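Local atomic coordinates of cell surface protein (Putative S-layer protein) (Clostridioides difficile R20291, PDB entry 5NJL), a protein that is a cell-surface protein, putatively of the S-layer, that has an extended three-domain fold and shows cell adhesion in vitro, probably acting as an adhesin. Residues P38-K43 with K80-N85; E96-S101 with I155-G160; A102-E107 with A135-V140; N235-G240 with I262-A267; Y258-K263 with L274-T279. All coordinates share one frame; numbering follows the deposited sequence.

Contact 1 of 5, residues P38-K43 with K80-N85; sequences PIYEIK and KGHITN. With SO4 (sulfate ion), chain C.
At one end of two inner strands of the five-stranded mixed sheet, where strand 40-45 begins and its neighbour 72-79 has just ended, Ile39 and Glu41 meet Lys80 and His82. The backbone joins through Lys80 N to Ile39 O, 2.9 Å. Lys80 then folds back over the same carbonyl: its CB lies 3.2 Å from Ile39 O and its CD 3.6 Å from Pro38 O. Bends at chi3 (79°) and chi4 (53°) turn CE and then NZ, which forms a salt bridge of 3.3 Å with Glu41 OE1, weak as a hydrogen bond. A water accepts from Lys80 NZ and donates to Glu41 OE1, so the pair is also bridged. Lys43 NZ adds a long ion pair to Glu41 OE2. On the other flank, Ile39 CG2 touches two rings, lying 3.7 Å above the Tyr40 ring plane toward its rim and 3.5 Å from His82 ND1. His82 ND1 is hydrogen-bonded to Asp79 OD1, while His82 NE2 donates a hydrogen bond of 2.7 Å to O1 of a sulfate, which probably comes from the crystallisation liquor. The arrangement is that of an antiparallel strand pair continued past its end, closed by a surface salt-bridge network.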
# COMPACT_ATOMS: atom_id res chain seq x y z
N PRO A 38 0.57 -17.07 2.50
CA PRO A 38 -0.37 -15.97 2.73
C PRO A 38 -0.03 -14.66 1.95
O PRO A 38 1.15 -14.29 1.83
CB PRO A 38 -0.29 -15.74 4.25
CG PRO A 38 1.01 -16.34 4.69
CD PRO A 38 1.28 -17.46 3.73
N ILE A 39 -1.07 -14.01 1.46
CA ILE A 39 -0.94 -12.73 0.75
C ILE A 39 -0.72 -11.58 1.73
O ILE A 39 -0.03 -10.64 1.40
CB ILE A 39 -2.18 -12.48 -0.12
CG1 ILE A 39 -2.25 -13.51 -1.24
CG2 ILE A 39 -2.20 -11.08 -0.71
CD1 ILE A 39 -3.63 -13.66 -1.83
N TYR A 40 -1.30 -11.67 2.93
CA TYR A 40 -1.25 -10.60 3.92
C TYR A 40 -0.33 -10.88 5.08
O TYR A 40 -0.12 -12.05 5.49
CB TYR A 40 -2.68 -10.26 4.40
CG TYR A 40 -3.53 -9.71 3.29
CD1 TYR A 40 -3.51 -8.34 2.97
CD2 TYR A 40 -4.31 -10.55 2.49
CE1 TYR A 40 -4.26 -7.84 1.92
CE2 TYR A 40 -5.05 -10.06 1.44
CZ TYR A 40 -5.03 -8.69 1.17
OH TYR A 40 -5.76 -8.20 0.12
N GLU A 41 0.29 -9.79 5.57
CA GLU A 41 1.16 -9.83 6.71
C GLU A 41 0.50 -8.98 7.78
O GLU A 41 0.29 -7.77 7.58
CB GLU A 41 2.56 -9.29 6.41
CG GLU A 41 3.53 -9.43 7.57
CD GLU A 41 4.95 -9.01 7.21
OE1 GLU A 41 5.59 -9.71 6.42
OE2 GLU A 41 5.43 -7.99 7.71
N ILE A 42 0.17 -9.61 8.90
CA ILE A 42 -0.50 -8.93 10.01
C ILE A 42 0.48 -8.84 11.15
O ILE A 42 1.13 -9.83 11.51
CB ILE A 42 -1.76 -9.69 10.48
CG1 ILE A 42 -2.65 -10.05 9.31
CG2 ILE A 42 -2.52 -8.88 11.53
CD1 ILE A 42 -3.16 -8.89 8.49
N LYS A 43 0.62 -7.64 11.71
CA LYS A 43 1.46 -7.44 12.85
C LYS A 43 0.63 -6.83 13.98
O LYS A 43 -0.34 -6.12 13.74
CB LYS A 43 2.65 -6.54 12.53
CG LYS A 43 3.64 -7.05 11.52
CD LYS A 43 4.81 -6.08 11.45
CE LYS A 43 5.72 -6.38 10.28
NZ LYS A 43 7.02 -5.68 10.45
N LYS A 80 1.36 -8.12 0.96
CA LYS A 80 2.71 -8.49 0.57
C LYS A 80 2.96 -8.36 -0.96
O LYS A 80 4.07 -8.64 -1.42
CB LYS A 80 3.07 -9.90 1.02
CG LYS A 80 3.13 -10.10 2.53
CD LYS A 80 3.23 -11.58 2.93
CE LYS A 80 4.61 -12.19 2.81
NZ LYS A 80 5.61 -11.38 3.54
N GLY A 81 1.94 -7.98 -1.72
CA GLY A 81 2.06 -7.72 -3.15
C GLY A 81 1.46 -8.87 -3.91
O GLY A 81 1.98 -9.99 -3.85
N HIS A 82 0.35 -8.61 -4.59
CA HIS A 82 -0.31 -9.62 -5.40
C HIS A 82 -0.97 -9.04 -6.64
O HIS A 82 -1.24 -7.84 -6.71
CB HIS A 82 -1.34 -10.38 -4.55
CG HIS A 82 -2.52 -9.57 -4.13
ND1 HIS A 82 -2.44 -8.60 -3.16
CD2 HIS A 82 -3.80 -9.60 -4.54
CE1 HIS A 82 -3.65 -8.06 -3.00
NE2 HIS A 82 -4.48 -8.65 -3.83
N ILE A 83 -1.22 -9.89 -7.61
CA ILE A 83 -1.93 -9.50 -8.83
C ILE A 83 -2.54 -10.74 -9.41
O ILE A 83 -2.05 -11.84 -9.17
CB ILE A 83 -0.94 -8.83 -9.83
CG1 ILE A 83 -1.65 -7.84 -10.76
CG2 ILE A 83 -0.15 -9.87 -10.62
CD1 ILE A 83 -0.68 -7.03 -11.61
N THR A 84 -3.61 -10.59 -10.17
CA THR A 84 -4.16 -11.69 -10.95
C THR A 84 -3.48 -11.81 -12.32
O THR A 84 -3.45 -10.84 -13.07
CB THR A 84 -5.68 -11.50 -11.12
OG1 THR A 84 -6.27 -11.48 -9.83
CG2 THR A 84 -6.28 -12.62 -11.93
N ASN A 85 -2.90 -12.96 -12.63
CA ASN A 85 -2.16 -13.15 -13.86
C ASN A 85 -3.09 -13.60 -15.01
O ASN A 85 -4.30 -13.71 -14.83
CB ASN A 85 -0.94 -14.08 -13.66
CG ASN A 85 -1.31 -15.54 -13.48
OD1 ASN A 85 -2.46 -15.96 -13.60
ND2 ASN A 85 -0.29 -16.35 -13.16
S SO4 C . -7.84 -7.51 -4.32
O1 SO4 C . -7.17 -8.82 -4.25
O2 SO4 C . -8.89 -7.43 -3.28
O3 SO4 C . -8.47 -7.35 -5.66
O4 SO4 C . -6.82 -6.45 -4.10
O HOH W 1 4.83 -12.10 6.18

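Contact 2 of 5, residues E96-S101 with I155-G160; sequences EKYENS and IEIGIG. With SO4 (sulfate ion), chain L; SO4 (sulfate ion), chain U.
The loop leading into helix 101-115 packs on the end of strand 152-158, with Tyr98 and Ile159 as the main contact residues. Gly160 N donates to Tyr98 O at 2.8 Å. The Tyr98 CB is directed toward the strand, and CE2 rests 3.4 Å from Ile157 CG2, the two side chains crossing obliquely. Its hydroxyl, at the far end of the ring, is hydrogen-bonded to Glu107 OE1 and to Ile164 N, tying the ring to the helix as well. Asn100 is the N-cap of that helix: with CG between the backbone N and the carbonyl carbon (chi1 50°), its OD1 receives Asp103 N. Ile159 lies against this helix start, its CG2 3.6 Å from Glu99 O and its CD1 3.9 Å from Ser101 N. Ser101 N donates to sulfate O4 (chain U) at 2.9 Å, an anion position consistent with the positive end of the helix dipole. The Asn100 side chain holds a second sulfate, ND2 to O2 (chain L) at the same length; both ions probably come from the crystallisation liquor. At the opposite end of the loop, the extended Lys97 chain runs over Gly160 O, CD at 3.4 Å, and a water links Lys97 NZ with that oxygen.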
# COMPACT_ATOMS: atom_id res chain seq x y z
N GLU A 96 6.93 -5.61 -14.25
CA GLU A 96 6.61 -4.24 -13.91
C GLU A 96 5.96 -3.53 -15.10
O GLU A 96 6.21 -3.88 -16.25
CB GLU A 96 7.87 -3.50 -13.41
CG GLU A 96 8.22 -4.01 -12.00
CD GLU A 96 9.37 -3.31 -11.28
OE1 GLU A 96 10.25 -2.74 -11.95
OE2 GLU A 96 9.40 -3.42 -10.03
N LYS A 97 5.12 -2.56 -14.80
CA LYS A 97 4.40 -1.79 -15.79
C LYS A 97 4.98 -0.38 -15.99
O LYS A 97 5.59 0.18 -15.09
CB LYS A 97 2.94 -1.69 -15.40
CG LYS A 97 2.22 -3.03 -15.30
CD LYS A 97 0.81 -2.81 -14.78
CE LYS A 97 -0.10 -4.00 -15.05
NZ LYS A 97 -1.36 -3.83 -14.29
N TYR A 98 4.75 0.18 -17.18
CA TYR A 98 5.00 1.61 -17.41
C TYR A 98 3.98 2.39 -16.59
O TYR A 98 2.78 2.20 -16.73
CB TYR A 98 4.89 1.95 -18.91
CG TYR A 98 5.85 1.12 -19.75
CD1 TYR A 98 7.20 1.41 -19.76
CD2 TYR A 98 5.40 0.03 -20.49
CE1 TYR A 98 8.08 0.67 -20.51
CE2 TYR A 98 6.26 -0.72 -21.24
CZ TYR A 98 7.60 -0.41 -21.24
OH TYR A 98 8.48 -1.17 -21.93
N GLU A 99 4.45 3.27 -15.70
CA GLU A 99 3.55 3.97 -14.78
C GLU A 99 3.28 5.40 -15.19
O GLU A 99 2.28 5.96 -14.79
CB GLU A 99 4.12 3.92 -13.36
CG GLU A 99 4.09 2.50 -12.81
CD GLU A 99 4.60 2.35 -11.39
OE1 GLU A 99 5.47 3.13 -10.96
OE2 GLU A 99 4.12 1.42 -10.70
N ASN A 100 4.14 5.97 -16.03
CA ASN A 100 3.98 7.36 -16.43
C ASN A 100 4.70 7.63 -17.75
O ASN A 100 5.43 6.78 -18.27
CB ASN A 100 4.52 8.27 -15.32
CG ASN A 100 5.90 7.87 -14.88
OD1 ASN A 100 6.79 7.68 -15.70
ND2 ASN A 100 6.09 7.73 -13.58
N SER A 101 4.51 8.84 -18.27
CA SER A 101 5.13 9.29 -19.50
C SER A 101 6.64 9.15 -19.52
O SER A 101 7.20 8.73 -20.54
CB SER A 101 4.71 10.73 -19.80
OG SER A 101 3.29 10.79 -20.00
N ILE A 155 4.24 -1.75 -33.19
CA ILE A 155 3.57 -2.13 -31.94
C ILE A 155 3.49 -0.88 -31.09
O ILE A 155 4.50 -0.16 -30.94
CB ILE A 155 4.41 -3.18 -31.17
CG1 ILE A 155 4.62 -4.47 -31.99
CG2 ILE A 155 3.82 -3.52 -29.81
CD1 ILE A 155 3.37 -5.28 -32.18
N GLU A 156 2.30 -0.63 -30.51
CA GLU A 156 2.05 0.52 -29.63
C GLU A 156 1.97 0.05 -28.18
O GLU A 156 1.24 -0.90 -27.86
CB GLU A 156 0.79 1.29 -30.04
CG GLU A 156 0.34 2.38 -29.07
CD GLU A 156 -0.98 3.04 -29.47
OE1 GLU A 156 -1.02 3.61 -30.58
OE2 GLU A 156 -1.96 2.97 -28.68
N ILE A 157 2.72 0.72 -27.30
CA ILE A 157 2.83 0.39 -25.88
C ILE A 157 2.43 1.65 -25.12
O ILE A 157 2.88 2.76 -25.44
CB ILE A 157 4.28 -0.03 -25.51
CG1 ILE A 157 4.77 -1.23 -26.36
CG2 ILE A 157 4.41 -0.36 -24.03
CD1 ILE A 157 4.07 -2.53 -26.09
N GLY A 158 1.57 1.49 -24.11
CA GLY A 158 1.07 2.63 -23.33
C GLY A 158 1.29 2.53 -21.84
O GLY A 158 1.79 1.53 -21.32
N ILE A 159 0.88 3.57 -21.14
CA ILE A 159 0.92 3.60 -19.69
C ILE A 159 0.03 2.47 -19.22
O ILE A 159 -1.07 2.26 -19.75
CB ILE A 159 0.45 4.96 -19.12
CG1 ILE A 159 1.45 6.07 -19.52
CG2 ILE A 159 0.36 4.90 -17.59
CD1 ILE A 159 0.97 7.48 -19.28
N GLY A 160 0.53 1.70 -18.27
CA GLY A 160 -0.21 0.59 -17.70
C GLY A 160 0.10 -0.73 -18.34
O GLY A 160 -0.28 -1.75 -17.81
S SO4 L . 3.60 8.67 -11.22
O1 SO4 L . 4.55 9.00 -10.14
O2 SO4 L . 3.91 7.32 -11.76
O3 SO4 L . 3.68 9.69 -12.29
O4 SO4 L . 2.23 8.65 -10.67
S SO4 U . 2.63 11.48 -15.79
O1 SO4 U . 3.86 11.39 -14.95
O2 SO4 U . 1.46 11.51 -14.88
O3 SO4 U . 2.71 12.75 -16.56
O4 SO4 U . 2.47 10.31 -16.73
O HOH W 2 -2.31 -1.44 -15.85

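Contact 3 of 5, residues A102-E107 with A135-V140; sequences ADLSAE and AKDKLV
Leu139 and Leu104 carry this contact, in which helix 101-115 packs on the three-stranded antiparallel sheet through strand 138-145. Helix and strand run almost parallel, their short axes 16° apart and 8.0 Å from each other at closest approach. Both leucines point toward the opposing segment and lean across each other at a slant, Leu104 CD2 lying 4.1 Å from Leu139 CB. The other methyl of Leu104, CD1, stands 3.5 Å from Asp137 O, just before the strand. Tyr98, Tyr132 and Ile159 also pack on Leu104. Asp137, with positive phi, forms a G1 beta bulge with Lys138 opposite Asp133, in the turn that joins strands 126-133 and 138-145. Its OD1 is hydrogen-bonded to Tyr132 OH of the preceding strand and to Ser101 OG at the helix start; the latter bond ties turn to helix. One helical turn beyond Leu104, Glu107 contributes its aliphatic part. CG is anti to the backbone N (chi1 -171°), and the chain then bends at chi2, 69°, while the carboxylate leads away from the strand toward its partner Tyr98. What remains against the strand is carbon: Leu139 CD2 touches Glu107 CG at 3.5 Å.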
# COMPACT_ATOMS: atom_id res chain seq x y z
N ALA A 102 7.29 9.44 -18.39
CA ALA A 102 8.76 9.31 -18.27
C ALA A 102 9.28 7.88 -18.44
O ALA A 102 10.36 7.67 -18.98
CB ALA A 102 9.25 9.88 -16.93
N ASP A 103 8.53 6.89 -17.96
CA ASP A 103 8.87 5.50 -18.17
C ASP A 103 8.84 5.11 -19.66
O ASP A 103 9.70 4.36 -20.13
CB ASP A 103 7.88 4.58 -17.42
CG ASP A 103 8.04 4.60 -15.90
OD1 ASP A 103 9.10 5.04 -15.40
OD2 ASP A 103 7.11 4.12 -15.22
N LEU A 104 7.85 5.60 -20.40
CA LEU A 104 7.76 5.32 -21.84
C LEU A 104 8.91 5.99 -22.59
O LEU A 104 9.55 5.39 -23.44
CB LEU A 104 6.44 5.78 -22.42
CG LEU A 104 5.20 5.08 -21.85
CD1 LEU A 104 3.97 5.79 -22.33
CD2 LEU A 104 5.14 3.62 -22.22
N SER A 105 9.20 7.24 -22.23
CA SER A 105 10.28 7.98 -22.81
C SER A 105 11.62 7.34 -22.55
O SER A 105 12.43 7.23 -23.48
CB SER A 105 10.26 9.41 -22.23
OG SER A 105 11.21 10.17 -22.92
N ALA A 106 11.88 6.89 -21.31
CA ALA A 106 13.10 6.14 -20.97
C ALA A 106 13.26 4.86 -21.77
O ALA A 106 14.37 4.51 -22.19
CB ALA A 106 13.14 5.80 -19.48
N GLU A 107 12.17 4.14 -21.97
CA GLU A 107 12.22 2.90 -22.73
C GLU A 107 12.61 3.14 -24.20
O GLU A 107 13.41 2.40 -24.75
CB GLU A 107 10.86 2.19 -22.67
CG GLU A 107 10.88 0.79 -23.24
CD GLU A 107 11.67 -0.20 -22.40
OE1 GLU A 107 11.09 -0.82 -21.47
OE2 GLU A 107 12.85 -0.37 -22.69
N ALA A 135 2.70 13.53 -27.70
CA ALA A 135 1.32 13.97 -27.86
C ALA A 135 0.33 12.88 -27.49
O ALA A 135 -0.61 13.14 -26.74
CB ALA A 135 1.08 14.42 -29.28
N LYS A 136 0.51 11.68 -28.06
CA LYS A 136 -0.39 10.53 -27.82
C LYS A 136 -0.08 9.80 -26.52
O LYS A 136 -0.88 8.98 -26.08
CB LYS A 136 -0.25 9.49 -28.94
CG LYS A 136 -0.70 9.95 -30.31
CD LYS A 136 -0.36 8.91 -31.37
CE LYS A 136 -1.05 7.57 -31.14
NZ LYS A 136 -0.89 6.64 -32.29
N ASP A 137 1.10 10.05 -25.96
CA ASP A 137 1.58 9.38 -24.77
C ASP A 137 1.73 7.85 -24.97
O ASP A 137 1.25 7.04 -24.17
CB ASP A 137 0.63 9.70 -23.62
CG ASP A 137 1.30 9.68 -22.31
OD1 ASP A 137 2.55 9.71 -22.24
OD2 ASP A 137 0.55 9.66 -21.32
N LYS A 138 2.42 7.48 -26.05
CA LYS A 138 2.66 6.08 -26.41
C LYS A 138 4.12 5.82 -26.80
O LYS A 138 4.78 6.70 -27.36
CB LYS A 138 1.77 5.69 -27.59
CG LYS A 138 0.27 5.81 -27.34
CD LYS A 138 -0.21 4.89 -26.23
CE LYS A 138 -1.71 5.09 -25.97
NZ LYS A 138 -2.19 4.32 -24.78
N LEU A 139 4.60 4.62 -26.50
CA LEU A 139 5.87 4.12 -27.03
C LEU A 139 5.51 3.34 -28.30
O LEU A 139 4.66 2.45 -28.25
CB LEU A 139 6.53 3.21 -26.01
CG LEU A 139 7.70 2.34 -26.41
CD1 LEU A 139 8.88 3.21 -26.80
CD2 LEU A 139 8.09 1.40 -25.30
N VAL A 140 6.12 3.70 -29.42
CA VAL A 140 5.83 3.06 -30.70
C VAL A 140 7.11 2.37 -31.17
O VAL A 140 8.13 3.03 -31.44
CB VAL A 140 5.35 4.09 -31.72
CG1 VAL A 140 5.01 3.46 -33.06
CG2 VAL A 140 4.16 4.88 -31.15

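Contact 4 of 5, residues N235-G240 with I262-A267; sequences NMVANG and IKYTDA
The Tyr264 ring has the CA of Val237 over one face, and Gly240 CA approaches obliquely at 3.6 Å from CD2. Helix 232-238 thus packs on strand 258-265 of the four-stranded mixed sheet, with the aromatic side chain lying under the last turn of the helix. Tyr264 CG stands between its own backbone N and carbonyl carbon (chi1 69°), and the Tyr264 and Val237 side chains cross at about a right angle. Val237 spreads its two methyls over different atoms of the strand: CG1 is 4.0 Å from Tyr264 CE1, and CG2 is 4.0 Å from the hydroxyl oxygen OH of Tyr264. CG1, anti to the backbone N at chi1 175°, also meets Ile262 CD1 at 3.6 Å, so one branch touches two side chains of the same sheet face. Leu291 of the C-terminal helix 281-291 touches both Val237 and Ile262, and Leu274 of the adjoining strand also packs on Val237. Just past the helix, Gly240 N is hydrogen-bonded to Val237 O. Gly240 is buried where the chain leaves the helix, its CA packed directly on the Tyr264 ring. The same CA approaches to 3.4 Å from Thr265 O.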
# COMPACT_ATOMS: atom_id res chain seq x y z
N ASN A 235 -13.62 19.98 35.66
CA ASN A 235 -13.39 19.48 37.03
C ASN A 235 -13.69 18.00 37.21
O ASN A 235 -13.00 17.32 37.96
CB ASN A 235 -14.13 20.34 38.07
CG ASN A 235 -13.42 21.65 38.33
OD1 ASN A 235 -12.24 21.65 38.64
ND2 ASN A 235 -14.12 22.76 38.14
N MET A 236 -14.73 17.51 36.54
CA MET A 236 -15.05 16.07 36.56
C MET A 236 -13.89 15.24 35.95
O MET A 236 -13.44 14.23 36.51
CB MET A 236 -16.36 15.87 35.80
CG MET A 236 -16.92 14.45 35.78
SD MET A 236 -18.57 14.49 35.03
CE MET A 236 -18.25 14.99 33.33
N VAL A 237 -13.36 15.74 34.85
CA VAL A 237 -12.22 15.09 34.16
C VAL A 237 -11.02 15.13 35.08
O VAL A 237 -10.41 14.09 35.36
CB VAL A 237 -11.91 15.77 32.81
CG1 VAL A 237 -10.65 15.16 32.17
CG2 VAL A 237 -13.09 15.66 31.86
N ALA A 238 -10.70 16.31 35.61
CA ALA A 238 -9.57 16.44 36.53
C ALA A 238 -9.70 15.55 37.76
O ALA A 238 -8.70 15.09 38.29
CB ALA A 238 -9.37 17.89 36.94
N ASN A 239 -10.94 15.28 38.20
CA ASN A 239 -11.19 14.38 39.34
C ASN A 239 -11.26 12.89 38.96
O ASN A 239 -11.48 12.04 39.83
CB ASN A 239 -12.48 14.81 40.08
CG ASN A 239 -12.31 16.13 40.83
OD1 ASN A 239 -11.27 16.37 41.44
ND2 ASN A 239 -13.33 16.98 40.79
N GLY A 240 -11.08 12.55 37.69
CA GLY A 240 -10.95 11.15 37.31
C GLY A 240 -9.73 10.55 37.97
O GLY A 240 -8.79 11.27 38.32
N ILE A 262 -6.56 12.43 27.38
CA ILE A 262 -6.57 12.16 28.81
C ILE A 262 -7.27 10.83 28.95
O ILE A 262 -8.42 10.69 28.53
CB ILE A 262 -7.38 13.19 29.63
CG1 ILE A 262 -7.14 14.61 29.14
CG2 ILE A 262 -7.06 13.06 31.13
CD1 ILE A 262 -8.31 15.54 29.40
N LYS A 263 -6.56 9.85 29.48
CA LYS A 263 -7.17 8.59 29.88
C LYS A 263 -7.45 8.73 31.36
O LYS A 263 -6.59 9.20 32.11
CB LYS A 263 -6.23 7.40 29.63
CG LYS A 263 -5.95 7.16 28.15
CD LYS A 263 -5.08 5.93 27.90
CE LYS A 263 -5.07 5.58 26.41
NZ LYS A 263 -4.52 4.23 26.05
N TYR A 264 -8.64 8.32 31.78
CA TYR A 264 -8.97 8.30 33.20
C TYR A 264 -10.09 7.32 33.48
O TYR A 264 -10.82 6.89 32.57
CB TYR A 264 -9.33 9.72 33.69
CG TYR A 264 -10.64 10.27 33.16
CD1 TYR A 264 -10.70 10.91 31.93
CD2 TYR A 264 -11.82 10.17 33.91
CE1 TYR A 264 -11.89 11.43 31.46
CE2 TYR A 264 -13.02 10.69 33.44
CZ TYR A 264 -13.04 11.31 32.21
OH TYR A 264 -14.20 11.85 31.72
N THR A 265 -10.25 7.01 34.76
CA THR A 265 -11.36 6.20 35.24
C THR A 265 -12.42 7.14 35.84
O THR A 265 -12.09 7.97 36.72
CB THR A 265 -10.84 5.19 36.24
OG1 THR A 265 -9.87 4.37 35.58
CG2 THR A 265 -11.94 4.29 36.78
N ASP A 266 -13.65 7.05 35.34
CA ASP A 266 -14.69 8.01 35.73
C ASP A 266 -15.29 7.62 37.07
O ASP A 266 -14.85 6.66 37.71
CB ASP A 266 -15.72 8.27 34.61
CG ASP A 266 -16.77 7.15 34.44
OD1 ASP A 266 -16.88 6.21 35.28
OD2 ASP A 266 -17.50 7.23 33.42
N ALA A 267 -16.25 8.41 37.52
CA ALA A 267 -16.87 8.21 38.85
C ALA A 267 -17.43 6.78 39.02
O ALA A 267 -17.36 6.24 40.10
CB ALA A 267 -17.96 9.25 39.08

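Contact 5 of 5, residues Y258-K263 with L274-T279; sequences YKFTIK and LTVEST. With SO4 (sulfate ion), chain T.
Strands 258-263 and 274-278 run antiparallel, 4.7 Å apart at their axes and 159° between directions, with three hydrogen-bonded pairs: Tyr258 with Ser278, Phe260 with Val276, and Ile262 with Leu274. Phe260, its CG between backbone N and carbonyl carbon (chi1 76°), lies side by side with Val276, pointing the same way. Phe260 CE1 comes within 3.4 Å of Val276 CB, and Val276 CG2 makes a CH-pi contact over the ring face, 4.3 Å from its centroid. The same CG2 is 3.9 Å from Ile262 CD1. These apolar groups share the sheet face covered by helix 281-291, whose Leu284 and Lys288 touch Phe260. The two strands form a beta hairpin in the mixed four-stranded sheet, flanked by strand 243-245 beside the first and strand 215-219 beside the second. At the start of the hairpin, the Tyr258 ring presents its edge to Ser278 O, and its CD1 is 3.6 Å from Thr279 O. The reverse face carries the non-hydrogen-bonded pairs. There Lys259 and Glu277 lie alongside each other, Lys259 CD 3.5 Å from Glu277 OE2, with the ammonium turned off rather than in contact with the carboxylate. Thr261 CG2 meets Thr275 OG1 at 3.9 Å.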
# COMPACT_ATOMS: atom_id res chain seq x y z
N TYR A 258 -4.67 20.47 16.35
CA TYR A 258 -3.71 19.78 17.22
C TYR A 258 -4.56 18.98 18.24
O TYR A 258 -5.78 19.18 18.29
CB TYR A 258 -2.83 20.80 17.95
CG TYR A 258 -1.98 21.65 17.02
CD1 TYR A 258 -2.53 22.73 16.31
CD2 TYR A 258 -0.62 21.38 16.85
CE1 TYR A 258 -1.75 23.51 15.46
CE2 TYR A 258 0.17 22.15 16.00
CZ TYR A 258 -0.39 23.21 15.31
OH TYR A 258 0.40 23.97 14.48
N LYS A 259 -3.94 18.07 19.01
CA LYS A 259 -4.65 17.35 20.09
C LYS A 259 -3.78 16.70 21.16
O LYS A 259 -2.60 16.45 20.95
CB LYS A 259 -5.67 16.33 19.56
CG LYS A 259 -5.22 15.37 18.46
CD LYS A 259 -6.44 14.93 17.65
CE LYS A 259 -6.10 14.03 16.48
NZ LYS A 259 -6.09 12.59 16.86
N PHE A 260 -4.39 16.48 22.33
CA PHE A 260 -3.86 15.60 23.37
C PHE A 260 -4.99 14.71 23.93
O PHE A 260 -6.17 14.92 23.64
CB PHE A 260 -3.13 16.38 24.48
CG PHE A 260 -4.04 17.10 25.46
CD1 PHE A 260 -4.62 18.33 25.13
CD2 PHE A 260 -4.28 16.57 26.73
CE1 PHE A 260 -5.44 19.00 26.03
CE2 PHE A 260 -5.10 17.24 27.63
CZ PHE A 260 -5.68 18.46 27.28
N THR A 261 -4.60 13.68 24.67
CA THR A 261 -5.57 12.72 25.20
C THR A 261 -5.43 12.66 26.71
O THR A 261 -4.34 12.84 27.25
CB THR A 261 -5.36 11.30 24.63
OG1 THR A 261 -4.03 10.86 24.91
CG2 THR A 261 -5.60 11.29 23.13
N ILE A 262 -6.56 12.43 27.38
CA ILE A 262 -6.57 12.16 28.81
C ILE A 262 -7.27 10.83 28.95
O ILE A 262 -8.42 10.69 28.53
CB ILE A 262 -7.38 13.19 29.63
CG1 ILE A 262 -7.14 14.61 29.14
CG2 ILE A 262 -7.06 13.06 31.13
CD1 ILE A 262 -8.31 15.54 29.40
N LYS A 263 -6.56 9.85 29.48
CA LYS A 263 -7.17 8.59 29.88
C LYS A 263 -7.45 8.73 31.36
O LYS A 263 -6.59 9.20 32.11
CB LYS A 263 -6.23 7.40 29.63
CG LYS A 263 -5.95 7.16 28.15
CD LYS A 263 -5.08 5.93 27.90
CE LYS A 263 -5.07 5.58 26.41
NZ LYS A 263 -4.52 4.23 26.05
N LEU A 274 -10.45 10.69 26.53
CA LEU A 274 -10.99 11.92 26.05
C LEU A 274 -9.90 12.55 25.18
O LEU A 274 -8.79 12.79 25.64
CB LEU A 274 -11.31 12.81 27.24
CG LEU A 274 -12.13 14.07 27.00
CD1 LEU A 274 -13.34 13.80 26.12
CD2 LEU A 274 -12.54 14.64 28.36
N THR A 275 -10.24 12.81 23.92
CA THR A 275 -9.37 13.55 23.02
C THR A 275 -9.75 15.03 23.10
O THR A 275 -10.92 15.39 22.94
CB THR A 275 -9.50 13.00 21.59
OG1 THR A 275 -9.15 11.61 21.59
CG2 THR A 275 -8.58 13.74 20.63
N VAL A 276 -8.77 15.88 23.39
CA VAL A 276 -8.97 17.33 23.44
C VAL A 276 -8.24 17.98 22.25
O VAL A 276 -7.00 18.03 22.23
CB VAL A 276 -8.46 17.92 24.76
CG1 VAL A 276 -8.77 19.42 24.83
CG2 VAL A 276 -9.06 17.16 25.95
N GLU A 277 -9.01 18.47 21.27
CA GLU A 277 -8.45 19.01 20.03
C GLU A 277 -8.87 20.45 19.73
O GLU A 277 -10.00 20.86 20.04
CB GLU A 277 -8.79 18.09 18.84
CG GLU A 277 -10.21 18.18 18.30
CD GLU A 277 -10.50 17.12 17.25
OE1 GLU A 277 -11.66 17.06 16.78
OE2 GLU A 277 -9.58 16.35 16.90
N SER A 278 -7.94 21.18 19.11
CA SER A 278 -8.08 22.60 18.82
C SER A 278 -7.13 23.06 17.70
O SER A 278 -5.94 22.71 17.70
CB SER A 278 -7.76 23.41 20.08
OG SER A 278 -8.09 24.78 19.91
N THR A 279 -7.66 23.84 16.75
CA THR A 279 -6.83 24.58 15.78
C THR A 279 -5.88 25.55 16.51
O THR A 279 -4.70 25.65 16.18
CB THR A 279 -7.68 25.34 14.74
OG1 THR A 279 -8.67 26.13 15.41
CG2 THR A 279 -8.38 24.38 13.79
S SO4 T . -7.66 29.84 16.01
O1 SO4 T . -7.34 30.59 17.25
O2 SO4 T . -6.90 28.57 16.00
O3 SO4 T . -9.11 29.55 15.94
O4 SO4 T . -7.27 30.64 14.83

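How the contacts relate
Contacts 2 and 3 belong together, their centres about 7 Å apart: contact 3 packs helix 101-115 on the three-stranded sheet, contact 2 sets the loop before it on the end of that sheet's strand 152-158, and Tyr98-Glu107 and Ser101-Asp137 hydrogen bonds join them. Contacts 4 and 5 share Ile262, Lys263 and strand 258-265 at the far end of the elongated chain, with about 59 Å between the centres of 2 and 4. Contact 1, on the central sheet between, is a surface contact combining one backbone bond, a salt bridge and Ile39 packing. Contact 4 is buried and apolar. The others are partly buried: 5 rests on backbone bonds, 3 on leucine packing, 2 on a mixture with helix capping.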